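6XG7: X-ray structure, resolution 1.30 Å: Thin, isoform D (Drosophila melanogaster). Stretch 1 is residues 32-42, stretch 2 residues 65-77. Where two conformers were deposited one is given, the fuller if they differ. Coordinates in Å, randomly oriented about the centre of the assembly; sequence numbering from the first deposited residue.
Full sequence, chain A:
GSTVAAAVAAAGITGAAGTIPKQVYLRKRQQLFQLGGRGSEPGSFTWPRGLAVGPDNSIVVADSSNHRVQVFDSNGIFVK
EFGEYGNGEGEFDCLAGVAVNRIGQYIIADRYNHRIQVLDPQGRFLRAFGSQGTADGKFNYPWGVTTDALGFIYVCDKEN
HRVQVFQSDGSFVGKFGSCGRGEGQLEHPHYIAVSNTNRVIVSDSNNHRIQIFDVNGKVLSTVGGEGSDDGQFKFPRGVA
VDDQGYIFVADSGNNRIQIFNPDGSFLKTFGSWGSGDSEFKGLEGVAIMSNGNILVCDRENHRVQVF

Stretch 1, residues 32-42: LFQLGGRGSEP
Stretch 2 (65-77) SNHRVQVFDSNGI

Two contact zones, one apolar and one polar, join these stretches and bury 425 Å² in total. Stretch 1 is a short extended strand, 33-36, followed by a loop; stretch 2 leaves a 3-10 segment at Asn-66, passes through strand 68-72 and ends in a type I turn, Asp-73 to Gly-76. The two strands run in roughly opposite senses: Leu-35 lies abreast of Gly-76 (CA to CA 6.2 Å) and Ser-40 abreast of Asn-66 (CA to CA 6.4 Å); beyond them the loop turns back, with Pro-42 nearest Gln-70 (CA to CA 7.8 Å).

In the extended strand, Phe-33 and Leu-35 point toward stretch 2 while Gln-34 between them points away. Phe-33 (chi1 p, chi2 88°) lays its ring on the turn, with Asn-75 O over one face, 3.5 Å from CE1, and Ser-74 O 3.4 Å from CZ. Gly-76, at phi/psi 82/16, leaves room for that ring: an ideal CB would stand 2.8 Å from Phe-33 CE1, a clash, and would also jam against the preceding carbonyl. The turn is braced from within by Asp-73 (chi1 p), whose OD1 accepts from Asn-75 N at 2.9 Å and Ile-77 N at 3.0 Å. Leu-35 (chi1 p, chi2 t) sets its CD1 over the face of the Phe-72 ring (chi1 m, chi2 80°), 3.5 Å from the centroid and 6° off the normal, a CH-pi contact.

The polar zone reads loop carbonyls with side-chain donors. Asn-66 (chi1 m, chi2 -39°) gives ND2 to Gly-39 O at 3.0 Å. Gly-39, at 153/-177, adopts a backbone suited to glycine. Arg-68, chi1 p and then fully extended (chi2 t, chi3 t), reaches the loop with its guanidinium; NH2 donates to Glu-41 O at 2.9 Å, near the guanidinium plane. Glu-41 takes part through its main-chain oxygen, while its side chain points away and is exposed.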

ATOM      1  N   LEU A  32       7.901  13.656 -12.119  1.00 14.33           N
ATOM      2  CA  LEU A  32       8.191  14.999 -11.643  1.00 15.51           C
ATOM      3  C   LEU A  32       9.536  15.007 -10.946  1.00 15.19           C
ATOM      4  O   LEU A  32      10.391  15.839 -11.248  1.00 15.45           O
ATOM      5  CB  LEU A  32       7.114  15.434 -10.658  1.00 17.96           C
ATOM      6  CG  LEU A  32       5.702  15.660 -11.183  1.00 20.51           C
ATOM      7  CD1 LEU A  32       4.758  15.868 -10.001  1.00 23.09           C
ATOM      8  CD2 LEU A  32       5.663  16.860 -12.102  1.00 22.02           C
ATOM      9  N   PHE A  33       9.732  14.069 -10.019  1.00 13.58           N
ATOM     10  CA  PHE A  33      10.983  13.943  -9.289  1.00 13.46           C
ATOM     11  C   PHE A  33      11.041  12.540  -8.702  1.00 11.93           C
ATOM     12  O   PHE A  33      10.072  11.782  -8.745  1.00 11.95           O
ATOM     13  CB  PHE A  33      11.140  15.028  -8.211  1.00 15.62           C
ATOM     14  CG  PHE A  33      10.087  15.003  -7.129  1.00 15.26           C
ATOM     15  CD1 PHE A  33      10.240  14.221  -5.993  1.00 14.29           C
ATOM     16  CD2 PHE A  33       8.965  15.810  -7.228  1.00 16.60           C
ATOM     17  CE1 PHE A  33       9.277  14.238  -4.985  1.00 14.84           C
ATOM     18  CE2 PHE A  33       7.999  15.825  -6.240  1.00 17.42           C
ATOM     19  CZ  PHE A  33       8.153  15.037  -5.110  1.00 15.75           C
ATOM     20  N   GLN A  34      12.185  12.212  -8.127  1.00 13.63           N
ATOM     21  CA  GLN A  34      12.350  10.968  -7.398  1.00 13.80           C
ATOM     22  C   GLN A  34      13.155  11.243  -6.139  1.00 14.81           C
ATOM     23  O   GLN A  34      13.765  12.306  -5.981  1.00 16.03           O
ATOM     24  CB  GLN A  34      13.039   9.908  -8.253  1.00 15.19           C
ATOM     25  CG  GLN A  34      14.469  10.223  -8.656  1.00 17.39           C
ATOM     26  CD  GLN A  34      15.059   9.065  -9.425  1.00 20.90           C
ATOM     27  OE1 GLN A  34      14.462   8.580 -10.375  1.00 22.51           O
ATOM     28  NE2 GLN A  34      16.194   8.578  -8.980  1.00 24.98           N
ATOM     29  N   LEU A  35      13.137  10.270  -5.238  1.00 14.26           N
ATOM     30  CA  LEU A  35      13.922  10.345  -4.015  1.00 15.96           C
ATOM     31  C   LEU A  35      14.381   8.943  -3.660  1.00 14.26           C
ATOM     32  O   LEU A  35      13.801   7.952  -4.101  1.00 13.96           O
ATOM     33  CB  LEU A  35      13.144  10.974  -2.858  1.00 18.03           C
ATOM     34  CG  LEU A  35      11.782  10.355  -2.538  1.00 17.10           C
ATOM     35  CD1 LEU A  35      11.328  10.594  -1.124  1.00 19.53           C
ATOM     36  CD2 LEU A  35      10.703  10.903  -3.451  1.00 17.23           C
ATOM     37  N   GLY A  36      15.435   8.877  -2.854  1.00 16.35           N
ATOM     38  CA  GLY A  36      15.974   7.609  -2.416  1.00 16.50           C
ATOM     39  C   GLY A  36      17.372   7.311  -2.919  1.00 17.18           C
ATOM     40  O   GLY A  36      18.251   8.183  -2.913  1.00 18.83           O
ATOM     41  N   GLY A  37      17.590   6.081  -3.351  1.00 17.60           N
ATOM     42  CA  GLY A  37      18.915   5.555  -3.622  1.00 18.73           C
ATOM     43  C   GLY A  37      19.353   4.657  -2.482  1.00 17.50           C
ATOM     44  O   GLY A  37      19.003   4.879  -1.320  1.00 17.05           O
ATOM     45  N   ARG A  38      20.108   3.604  -2.810  1.00 18.26           N
ATOM     46  CA  ARG A  38      20.406   2.600  -1.795  1.00 20.21           C
ATOM     47  C   ARG A  38      21.238   3.171  -0.650  1.00 19.86           C
ATOM     48  O   ARG A  38      22.235   3.868  -0.858  1.00 20.87           O
ATOM     49  CB  ARG A  38      21.121   1.366  -2.365  1.00 24.48           C
ATOM     50  CG  ARG A  38      21.341   0.321  -1.249  1.00 29.43           C
ATOM     51  CD  ARG A  38      21.873  -1.042  -1.667  1.00 34.87           C
ATOM     52  NE  ARG A  38      22.182  -1.829  -0.465  1.00 39.56           N
ATOM     53  CZ  ARG A  38      22.658  -3.072  -0.466  1.00 44.01           C
ATOM     54  NH1 ARG A  38      22.890  -3.701  -1.614  1.00 45.59           N
ATOM     55  NH2 ARG A  38      22.909  -3.688   0.686  1.00 45.15           N
ATOM     56  N   GLY A  39      20.869   2.804   0.559  1.00 18.41           N
ATOM     57  CA  GLY A  39      21.671   3.155   1.714  1.00 17.51           C
ATOM     58  C   GLY A  39      20.823   3.251   2.964  1.00 16.67           C
ATOM     59  O   GLY A  39      19.619   3.007   2.952  1.00 17.97           O
ATOM     60  N   SER A  40      21.495   3.624   4.053  1.00 16.75           N
ATOM     61  CA  SER A  40      20.884   3.722   5.369  0.63 16.47           C
ATOM     62  C   SER A  40      20.944   5.126   5.955  1.00 15.16           C
ATOM     63  O   SER A  40      20.453   5.333   7.073  1.00 15.95           O
ATOM     64  CB  SER A  40      21.523   2.717   6.343  0.63 18.21           C
ATOM     65  OG  SER A  40      22.837   3.089   6.730  0.63 21.40           O
ATOM     66  N   GLU A  41      21.521   6.087   5.236  1.00 15.58           N
ATOM     67  CA  GLU A  41      21.485   7.474   5.649  1.00 15.20           C
ATOM     68  C   GLU A  41      20.048   7.985   5.561  1.00 13.12           C
ATOM     69  O   GLU A  41      19.215   7.417   4.852  1.00 13.11           O
ATOM     70  CB  GLU A  41      22.357   8.322   4.719  1.00 16.97           C
ATOM     71  CG  GLU A  41      23.855   8.013   4.746  1.00 21.16           C
ATOM     72  CD  GLU A  41      24.685   8.886   3.779  1.00 25.66           C
ATOM     73  OE1 GLU A  41      25.524   9.729   4.222  1.00 24.15           O
ATOM     74  OE2 GLU A  41      24.501   8.717   2.562  1.00 29.70           O
ATOM     75  N   PRO A  42      19.732   9.072   6.247  1.00 13.61           N
ATOM     76  CA  PRO A  42      18.413   9.678   6.049  1.00 14.20           C
ATOM     77  C   PRO A  42      18.255  10.083   4.593  1.00 13.11           C
ATOM     78  O   PRO A  42      19.151  10.682   3.999  1.00 14.58           O
ATOM     79  CB  PRO A  42      18.419  10.884   6.994  1.00 15.94           C
ATOM     80  CG  PRO A  42      19.788  11.094   7.372  1.00 17.62           C
ATOM     81  CD  PRO A  42      20.541   9.815   7.222  1.00 16.54           C
ATOM     82  N   SER A  65      14.150  -2.681   4.639  1.00 12.29           N
ATOM     83  CA  SER A  65      15.388  -3.317   5.085  1.00 13.40           C
ATOM     84  C   SER A  65      16.195  -2.440   6.024  1.00 13.18           C
ATOM     85  O   SER A  65      17.197  -2.912   6.575  1.00 15.16           O
ATOM     86  CB  SER A  65      16.252  -3.748   3.908  1.00 15.31           C
ATOM     87  OG  SER A  65      15.595  -4.787   3.218  1.00 20.16           O
ATOM     88  N   ASN A  66      15.777  -1.196   6.236  1.00 12.44           N
ATOM     89  CA  ASN A  66      16.328  -0.371   7.296  1.00 11.91           C
ATOM     90  C   ASN A  66      15.432  -0.332   8.525  1.00 12.08           C
ATOM     91  O   ASN A  66      15.731   0.390   9.478  1.00 12.83           O
ATOM     92  CB  ASN A  66      16.589   1.048   6.781  1.00 12.26           C
ATOM     93  CG  ASN A  66      17.735   1.082   5.798  1.00 14.03           C
ATOM     94  OD1 ASN A  66      18.752   0.383   5.964  1.00 16.14           O
ATOM     95  ND2 ASN A  66      17.570   1.851   4.752  1.00 14.07           N
ATOM     96  N   HIS A  67      14.339  -1.084   8.523  1.00 11.51           N
ATOM     97  CA  HIS A  67      13.504  -1.250   9.712  1.00 10.51           C
ATOM     98  C   HIS A  67      13.018   0.086  10.256  1.00 10.92           C
ATOM     99  O   HIS A  67      12.992   0.307  11.467  1.00 12.38           O
ATOM    100  CB  HIS A  67      14.213  -2.078  10.777  1.00 12.11           C
ATOM    101  CG  HIS A  67      14.831  -3.309  10.224  1.00 11.65           C
ATOM    102  ND1 HIS A  67      14.089  -4.395   9.810  1.00 12.50           N
ATOM    103  CD2 HIS A  67      16.122  -3.604   9.955  1.00 14.34           C
ATOM    104  CE1 HIS A  67      14.906  -5.317   9.338  1.00 14.32           C
ATOM    105  NE2 HIS A  67      16.144  -4.865   9.424  1.00 15.05           N
ATOM    106  N   ARG A  68      12.607   0.982   9.355  1.00 10.18           N
ATOM    107  CA  ARG A  68      12.192   2.318   9.748  1.00 10.01           C
ATOM    108  C   ARG A  68      11.171   2.863   8.756  1.00  9.75           C
ATOM    109  O   ARG A  68      11.031   2.375   7.632  1.00 10.38           O
ATOM    110  CB  ARG A  68      13.391   3.271   9.795  1.00 10.22           C
ATOM    111  CG  ARG A  68      13.978   3.543   8.417  1.00 10.24           C
ATOM    112  CD  ARG A  68      15.225   4.406   8.488  1.00 10.04           C
ATOM    113  NE  ARG A  68      15.871   4.489   7.180  1.00 11.39           N
ATOM    114  CZ  ARG A  68      16.934   5.239   6.926  1.00 11.77           C
ATOM    115  NH1 ARG A  68      17.440   6.020   7.873  1.00 11.72           N
ATOM    116  NH2 ARG A  68      17.502   5.189   5.734  1.00 11.86           N
ATOM    117  N   VAL A  69      10.445   3.859   9.214  1.00 10.40           N
ATOM    118  CA  VAL A  69       9.616   4.707   8.376  1.00  9.20           C
ATOM    119  C   VAL A  69      10.344   6.032   8.180  1.00  9.01           C
ATOM    120  O   VAL A  69      10.906   6.582   9.131  1.00 10.42           O
ATOM    121  CB  VAL A  69       8.250   4.941   9.037  1.00 10.47           C
ATOM    122  CG1 VAL A  69       7.464   5.966   8.242  1.00 11.09           C
ATOM    123  CG2 VAL A  69       7.463   3.642   9.136  1.00 12.63           C
ATOM    124  N   GLN A  70      10.354   6.534   6.944  1.00  9.84           N
ATOM    125  CA  GLN A  70      10.859   7.870   6.651  1.00  9.55           C
ATOM    126  C   GLN A  70       9.728   8.733   6.121  1.00  9.71           C
ATOM    127  O   GLN A  70       8.888   8.267   5.336  1.00 10.42           O
ATOM    128  CB  GLN A  70      12.003   7.858   5.653  1.00 10.05           C
ATOM    129  CG  GLN A  70      13.221   7.120   6.163  1.00 11.83           C
ATOM    130  CD  GLN A  70      14.406   7.334   5.252  1.00 12.44           C
ATOM    131  OE1 GLN A  70      14.922   8.431   5.163  1.00 13.42           O
ATOM    132  NE2 GLN A  70      14.796   6.308   4.527  1.00 12.22           N
ATOM    133  N   VAL A  71       9.716   9.988   6.564  1.00  9.95           N
ATOM    134  CA  VAL A  71       8.711  10.968   6.182  1.00 10.90           C
ATOM    135  C   VAL A  71       9.403  12.125   5.489  1.00 10.22           C
ATOM    136  O   VAL A  71      10.390  12.668   5.999  1.00 10.72           O
ATOM    137  CB  VAL A  71       7.919  11.460   7.403  1.00 10.81           C
ATOM    138  CG1 VAL A  71       6.870  12.470   6.961  1.00 12.04           C
ATOM    139  CG2 VAL A  71       7.291  10.273   8.162  1.00 12.86           C
ATOM    140  N   PHE A  72       8.875  12.486   4.329  1.00 10.20           N
ATOM    141  CA  PHE A  72       9.353  13.575   3.495  1.00 11.00           C
ATOM    142  C   PHE A  72       8.213  14.568   3.293  1.00 12.62           C
ATOM    143  O   PHE A  72       7.029  14.228   3.431  1.00 12.50           O
ATOM    144  CB  PHE A  72       9.806  13.036   2.133  1.00 11.13           C
ATOM    145  CG  PHE A  72      10.845  11.948   2.221  1.00 11.08           C
ATOM    146  CD1 PHE A  72      10.490  10.639   2.512  1.00 10.79           C
ATOM    147  CD2 PHE A  72      12.180  12.235   2.018  1.00 12.55           C
ATOM    148  CE1 PHE A  72      11.450   9.659   2.613  1.00 11.58           C
ATOM    149  CE2 PHE A  72      13.139  11.247   2.109  1.00 13.07           C
ATOM    150  CZ  PHE A  72      12.774   9.968   2.410  1.00 12.65           C
ATOM    151  N   ASP A  73       8.574  15.802   2.960  1.00 12.61           N
ATOM    152  CA  ASP A  73       7.567  16.772   2.553  1.00 11.96           C
ATOM    153  C   ASP A  73       7.104  16.493   1.122  1.00 12.25           C
ATOM    154  O   ASP A  73       7.540  15.543   0.462  1.00 12.34           O
ATOM    155  CB  ASP A  73       8.053  18.199   2.789  1.00 13.67           C
ATOM    156  CG  ASP A  73       9.131  18.662   1.819  1.00 15.44           C
ATOM    157  OD1 ASP A  73       9.363  18.056   0.758  1.00 16.00           O
ATOM    158  OD2 ASP A  73       9.734  19.715   2.132  1.00 18.85           O
ATOM    159  N   SER A  74       6.160  17.311   0.655  1.00 12.48           N
ATOM    160  CA  SER A  74       5.556  17.083  -0.654  1.00 12.93           C
ATOM    161  C   SER A  74       6.527  17.277  -1.812  1.00 13.81           C
ATOM    162  O   SER A  74       6.210  16.860  -2.932  1.00 14.22           O
ATOM    163  CB  SER A  74       4.325  17.967  -0.827  1.00 15.22           C
ATOM    164  OG  SER A  74       4.688  19.329  -0.662  1.00 16.83           O
ATOM    165  N   ASN A  75       7.702  17.849  -1.568  1.00 13.63           N
ATOM    166  CA  ASN A  75       8.760  17.938  -2.569  1.00 14.82           C
ATOM    167  C   ASN A  75       9.784  16.819  -2.451  1.00 14.89           C
ATOM    168  O   ASN A  75      10.799  16.847  -3.147  1.00 16.06           O
ATOM    169  CB  ASN A  75       9.458  19.298  -2.479  1.00 16.04           C
ATOM    170  CG  ASN A  75       8.563  20.412  -2.910  1.00 18.32           C
ATOM    171  OD1 ASN A  75       7.818  20.282  -3.886  1.00 19.79           O
ATOM    172  ND2 ASN A  75       8.608  21.516  -2.185  1.00 18.98           N
ATOM    173  N   GLY A  76       9.559  15.848  -1.580  1.00 14.23           N
ATOM    174  CA  GLY A  76      10.521  14.782  -1.437  1.00 16.14           C
ATOM    175  C   GLY A  76      11.699  15.110  -0.559  1.00 16.69           C
ATOM    176  O   GLY A  76      12.692  14.384  -0.604  1.00 16.83           O
ATOM    177  N   ILE A  77      11.615  16.163   0.251  1.00 15.65           N
ATOM    178  CA  ILE A  77      12.699  16.578   1.141  0.57 16.13           C
ATOM    179  C   ILE A  77      12.513  15.891   2.486  1.00 15.18           C
ATOM    180  O   ILE A  77      11.414  15.921   3.062  1.00 13.74           O
ATOM    181  CB  ILE A  77      12.706  18.106   1.320  0.57 17.72           C
ATOM    182  CG1 ILE A  77      12.636  18.813  -0.028  0.57 19.25           C
ATOM    183  CG2 ILE A  77      13.967  18.546   2.074  0.57 17.53           C
ATOM    184  CD1 ILE A  77      13.744  18.417  -0.964  0.57 19.41           C
TER